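Local coordinates for protein MmeI (Methylophilus methylotrophus, PDB 5HR4) that recognises and cuts DNA as a Type IIL restriction-modification enzyme and probably also methylates adenine on its exocyclic amino group using S-adenosyl-L-methionine, at residues Y181-R192 with L261-F271. Numbering follows the deposited sequence.
Sequences YEGHALELYLVR and LFEEPLPPAQF
R192 reaches from its helix to two backbone carbonyls, of L261 and E264, where the short helix 259-262 gives way to a proline-rich loop. Extended from CG to NE, its chain slides antiparallel past L261, and NE meets L261 O at 2.9 Å, nearly in line with the C=O bond. NH2 donates to E264 O at 2.7 Å and only weakly to L261 O; both carbonyls lie near the guanidinium edge, though 26° out of its plane. A long, multi-donor side chain suits this turn, and L266 CD1 and F262 CD1 lie over opposite faces of the guanidinium. A leucine here would probably leave both carbonyls without these donors and free the turn to shift.

L266 points at the helix and forks over it: CD2 rests on A185, whose small methyl permits the close approach (3.7 Å to CB), while CD1 lies near L188 and Y189. In the segment leading into the helix, Y181 has CG anti to its N (chi1 -160°), which sends OH to P267 O, 2.6 Å away at the ring edge; A269 CB sits over one ring face in a CH-pi contact. H184 NE2 bonds in its ring plane to the syn lone pair of E264 OE1 (2.9 Å), while ND1 is held by E416. Farther along the loop, the F271 ring turns its edge to Y189 OH on the helix.

The loop thus lies along one side of helix 183-200 of the helicase spacer domain, with helix 225-235 packing on Y189, F262 and F271, helix 163-178 on L186, and helix 416-440 on V191.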
loop_
_atom_site.group_PDB
_atom_site.type_symbol
_atom_site.label_atom_id
_atom_site.label_comp_id
_atom_site.label_asym_id
_atom_site.label_seq_id
_atom_site.Cartn_x
_atom_site.Cartn_y
_atom_site.Cartn_z
ATOM N N TYR A 181 -19.068 -3.931 26.767
ATOM C CA TYR A 181 -17.782 -3.525 27.330
ATOM C C TYR A 181 -16.952 -2.980 26.180
ATOM O O TYR A 181 -16.185 -3.690 25.529
ATOM C CB TYR A 181 -17.100 -4.675 28.037
ATOM C CG TYR A 181 -16.057 -4.187 29.009
ATOM C CD1 TYR A 181 -16.395 -3.929 30.329
ATOM C CD2 TYR A 181 -14.737 -3.975 28.605
ATOM C CE1 TYR A 181 -15.471 -3.474 31.222
ATOM C CE2 TYR A 181 -13.793 -3.518 29.499
ATOM C CZ TYR A 181 -14.167 -3.268 30.812
ATOM O OH TYR A 181 -13.249 -2.817 31.731
ATOM N N GLU A 182 -17.118 -1.692 25.939
ATOM C CA GLU A 182 -16.770 -1.033 24.695
ATOM C C GLU A 182 -15.715 0.019 24.976
ATOM O O GLU A 182 -15.474 0.390 26.118
ATOM C CB GLU A 182 -18.019 -0.376 24.075
ATOM N N GLY A 183 -15.108 0.528 23.916
ATOM C CA GLY A 183 -14.316 1.725 24.086
ATOM C C GLY A 183 -12.984 1.509 24.799
ATOM O O GLY A 183 -12.369 0.429 24.767
ATOM N N HIS A 184 -12.543 2.586 25.453
ATOM C CA HIS A 184 -11.232 2.651 26.085
ATOM C C HIS A 184 -11.027 1.520 27.084
ATOM O O HIS A 184 -9.963 0.890 27.106
ATOM C CB HIS A 184 -11.065 4.010 26.772
ATOM C CG HIS A 184 -9.760 4.164 27.482
ATOM N ND1 HIS A 184 -8.556 4.223 26.816
ATOM C CD2 HIS A 184 -9.468 4.258 28.803
ATOM C CE1 HIS A 184 -7.577 4.362 27.695
ATOM N NE2 HIS A 184 -8.103 4.382 28.907
ATOM N N ALA A 185 -12.013 1.258 27.944
ATOM C CA ALA A 185 -11.850 0.129 28.859
ATOM C C ALA A 185 -11.570 -1.148 28.081
ATOM O O ALA A 185 -10.624 -1.881 28.389
ATOM C CB ALA A 185 -13.078 -0.046 29.750
ATOM N N LEU A 186 -12.350 -1.403 27.027
ATOM C CA LEU A 186 -12.174 -2.639 26.271
ATOM C C LEU A 186 -10.738 -2.776 25.751
ATOM O O LEU A 186 -10.064 -3.774 26.024
ATOM C CB LEU A 186 -13.187 -2.696 25.126
ATOM C CG LEU A 186 -13.048 -3.914 24.219
ATOM C CD1 LEU A 186 -13.378 -5.195 24.969
ATOM C CD2 LEU A 186 -13.913 -3.756 22.993
ATOM N N GLU A 187 -10.245 -1.751 25.044
ATOM C CA GLU A 187 -8.917 -1.804 24.448
ATOM C C GLU A 187 -7.843 -2.072 25.490
ATOM O O GLU A 187 -6.926 -2.873 25.258
ATOM C CB GLU A 187 -8.607 -0.498 23.717
ATOM C CG GLU A 187 -9.753 0.139 22.947
ATOM C CD GLU A 187 -10.392 -0.773 21.901
ATOM O OE1 GLU A 187 -11.436 -0.374 21.317
ATOM O OE2 GLU A 187 -9.867 -1.887 21.669
ATOM N N LEU A 188 -7.919 -1.397 26.641
ATOM C CA LEU A 188 -6.887 -1.578 27.653
ATOM C C LEU A 188 -7.111 -2.842 28.474
ATOM O O LEU A 188 -6.136 -3.462 28.921
ATOM C CB LEU A 188 -6.818 -0.345 28.546
ATOM C CG LEU A 188 -5.980 -0.253 29.830
ATOM C CD1 LEU A 188 -4.549 -0.711 29.649
ATOM C CD2 LEU A 188 -5.997 1.180 30.267
ATOM N N TYR A 189 -8.366 -3.248 28.681
ATOM C CA TYR A 189 -8.616 -4.543 29.307
ATOM C C TYR A 189 -7.892 -5.644 28.550
ATOM O O TYR A 189 -7.187 -6.469 29.141
ATOM C CB TYR A 189 -10.115 -4.827 29.344
ATOM C CG TYR A 189 -10.568 -5.831 30.386
ATOM C CD1 TYR A 189 -10.558 -7.190 30.115
ATOM C CD2 TYR A 189 -11.046 -5.410 31.625
ATOM C CE1 TYR A 189 -10.983 -8.115 31.053
ATOM C CE2 TYR A 189 -11.466 -6.323 32.569
ATOM C CZ TYR A 189 -11.432 -7.679 32.287
ATOM O OH TYR A 189 -11.866 -8.601 33.233
ATOM N N LEU A 190 -8.011 -5.634 27.222
ATOM C CA LEU A 190 -7.535 -6.758 26.426
ATOM C C LEU A 190 -6.013 -6.761 26.354
ATOM O O LEU A 190 -5.358 -7.786 26.587
ATOM C CB LEU A 190 -8.150 -6.687 25.033
ATOM C CG LEU A 190 -8.142 -8.013 24.273
ATOM C CD1 LEU A 190 -9.345 -8.890 24.661
ATOM C CD2 LEU A 190 -8.082 -7.761 22.778
ATOM N N VAL A 191 -5.434 -5.603 26.061
ATOM C CA VAL A 191 -3.987 -5.459 26.074
ATOM C C VAL A 191 -3.399 -5.802 27.451
ATOM O O VAL A 191 -2.294 -6.346 27.542
ATOM C CB VAL A 191 -3.654 -4.030 25.605
ATOM C CG1 VAL A 191 -2.958 -3.217 26.696
ATOM C CG2 VAL A 191 -2.887 -4.046 24.275
ATOM N N ARG A 192 -4.123 -5.537 28.538
ATOM C CA ARG A 192 -3.683 -6.049 29.834
ATOM C C ARG A 192 -3.675 -7.578 29.861
ATOM O O ARG A 192 -2.675 -8.192 30.254
ATOM C CB ARG A 192 -4.556 -5.494 30.954
ATOM C CG ARG A 192 -4.221 -4.056 31.335
ATOM C CD ARG A 192 -5.359 -3.445 32.138
ATOM N NE ARG A 192 -5.005 -2.139 32.674
ATOM C CZ ARG A 192 -5.549 -1.614 33.767
ATOM N NH1 ARG A 192 -6.466 -2.298 34.440
ATOM N NH2 ARG A 192 -5.159 -0.420 34.200
ATOM N N LEU A 261 0.572 0.985 31.999
ATOM C CA LEU A 261 -0.290 -0.123 31.617
ATOM C C LEU A 261 -1.259 -0.501 32.715
ATOM O O LEU A 261 -2.346 -0.986 32.406
ATOM C CB LEU A 261 0.554 -1.342 31.222
ATOM C CG LEU A 261 -0.100 -2.713 30.969
ATOM C CD1 LEU A 261 -1.129 -2.652 29.855
ATOM C CD2 LEU A 261 0.951 -3.768 30.651
ATOM N N PHE A 262 -0.925 -0.289 33.990
ATOM C CA PHE A 262 -1.794 -0.783 35.058
ATOM C C PHE A 262 -2.326 0.315 35.981
ATOM O O PHE A 262 -2.973 0.007 37.004
ATOM C CB PHE A 262 -1.066 -1.872 35.855
ATOM C CG PHE A 262 -1.055 -3.193 35.150
ATOM C CD1 PHE A 262 -2.178 -4.005 35.169
ATOM C CD2 PHE A 262 0.051 -3.595 34.406
ATOM C CE1 PHE A 262 -2.194 -5.225 34.481
ATOM C CE2 PHE A 262 0.039 -4.808 33.713
ATOM C CZ PHE A 262 -1.091 -5.624 33.750
ATOM N N GLU A 263 -2.113 1.587 35.626
ATOM C CA GLU A 263 -2.388 2.662 36.563
ATOM C C GLU A 263 -3.866 2.992 36.642
ATOM O O GLU A 263 -4.340 3.419 37.701
ATOM C CB GLU A 263 -1.586 3.901 36.178
ATOM C CG GLU A 263 -2.080 4.664 34.985
ATOM C CD GLU A 263 -1.217 5.895 34.748
ATOM O OE1 GLU A 263 -0.354 6.163 35.619
ATOM O OE2 GLU A 263 -1.384 6.584 33.710
ATOM N N GLU A 264 -4.623 2.780 35.549
ATOM C CA GLU A 264 -5.997 3.251 35.538
ATOM C C GLU A 264 -6.939 2.176 36.056
ATOM O O GLU A 264 -6.931 1.056 35.546
ATOM C CB GLU A 264 -6.422 3.660 34.143
ATOM C CG GLU A 264 -7.841 4.160 34.102
ATOM C CD GLU A 264 -8.319 4.468 32.698
ATOM O OE1 GLU A 264 -7.560 4.180 31.746
ATOM O OE2 GLU A 264 -9.452 4.998 32.548
ATOM N N PRO A 265 -7.770 2.475 37.051
ATOM C CA PRO A 265 -8.828 1.529 37.419
ATOM C C PRO A 265 -9.846 1.423 36.287
ATOM O O PRO A 265 -10.127 2.399 35.584
ATOM C CB PRO A 265 -9.434 2.157 38.683
ATOM C CG PRO A 265 -9.282 3.623 38.439
ATOM C CD PRO A 265 -7.919 3.759 37.766
ATOM N N LEU A 266 -10.389 0.225 36.108
ATOM C CA LEU A 266 -11.270 -0.049 34.991
ATOM C C LEU A 266 -12.566 -0.630 35.523
ATOM O O LEU A 266 -12.539 -1.404 36.494
ATOM C CB LEU A 266 -10.652 -1.053 34.003
ATOM C CG LEU A 266 -9.648 -0.529 32.992
ATOM C CD1 LEU A 266 -9.116 -1.684 32.145
ATOM C CD2 LEU A 266 -10.262 0.563 32.115
ATOM N N PRO A 267 -13.700 -0.301 34.908
ATOM C CA PRO A 267 -14.946 -0.962 35.269
ATOM C C PRO A 267 -14.787 -2.462 35.132
ATOM O O PRO A 267 -14.060 -2.928 34.240
ATOM C CB PRO A 267 -15.957 -0.410 34.250
ATOM C CG PRO A 267 -15.139 0.121 33.134
ATOM C CD PRO A 267 -13.855 0.584 33.740
ATOM N N PRO A 268 -15.401 -3.242 36.017
ATOM C CA PRO A 268 -15.353 -4.702 35.871
ATOM C C PRO A 268 -16.246 -5.171 34.733
ATOM O O PRO A 268 -17.303 -4.594 34.460
ATOM C CB PRO A 268 -15.858 -5.213 37.222
ATOM C CG PRO A 268 -16.800 -4.108 37.691
ATOM C CD PRO A 268 -16.269 -2.807 37.131
ATOM N N ALA A 269 -15.799 -6.221 34.052
ATOM C CA ALA A 269 -16.501 -6.784 32.909
ATOM C C ALA A 269 -17.427 -7.898 33.397
ATOM O O ALA A 269 -17.769 -7.962 34.583
ATOM C CB ALA A 269 -15.494 -7.302 31.870
ATOM N N GLN A 270 -17.837 -8.785 32.487
ATOM C CA GLN A 270 -18.645 -9.942 32.848
ATOM C C GLN A 270 -18.390 -11.049 31.839
ATOM O O GLN A 270 -18.360 -10.796 30.631
ATOM C CB GLN A 270 -20.139 -9.603 32.908
ATOM C CG GLN A 270 -21.008 -10.770 33.364
ATOM C CD GLN A 270 -20.726 -11.219 34.797
ATOM O OE1 GLN A 270 -19.636 -11.025 35.333
ATOM N NE2 GLN A 270 -21.723 -11.820 35.427
ATOM N N PHE A 271 -18.189 -12.261 32.341
ATOM C CA PHE A 271 -17.837 -13.409 31.526
ATOM C C PHE A 271 -18.926 -14.473 31.654
ATOM O O PHE A 271 -19.748 -14.447 32.571
ATOM C CB PHE A 271 -16.466 -13.998 31.941
ATOM C CG PHE A 271 -15.271 -13.162 31.534
ATOM C CD1 PHE A 271 -14.836 -12.109 32.321
ATOM C CD2 PHE A 271 -14.541 -13.471 30.393
ATOM C CE1 PHE A 271 -13.721 -11.350 31.954
ATOM C CE2 PHE A 271 -13.420 -12.713 30.020
ATOM C CZ PHE A 271 -13.020 -11.651 30.802
#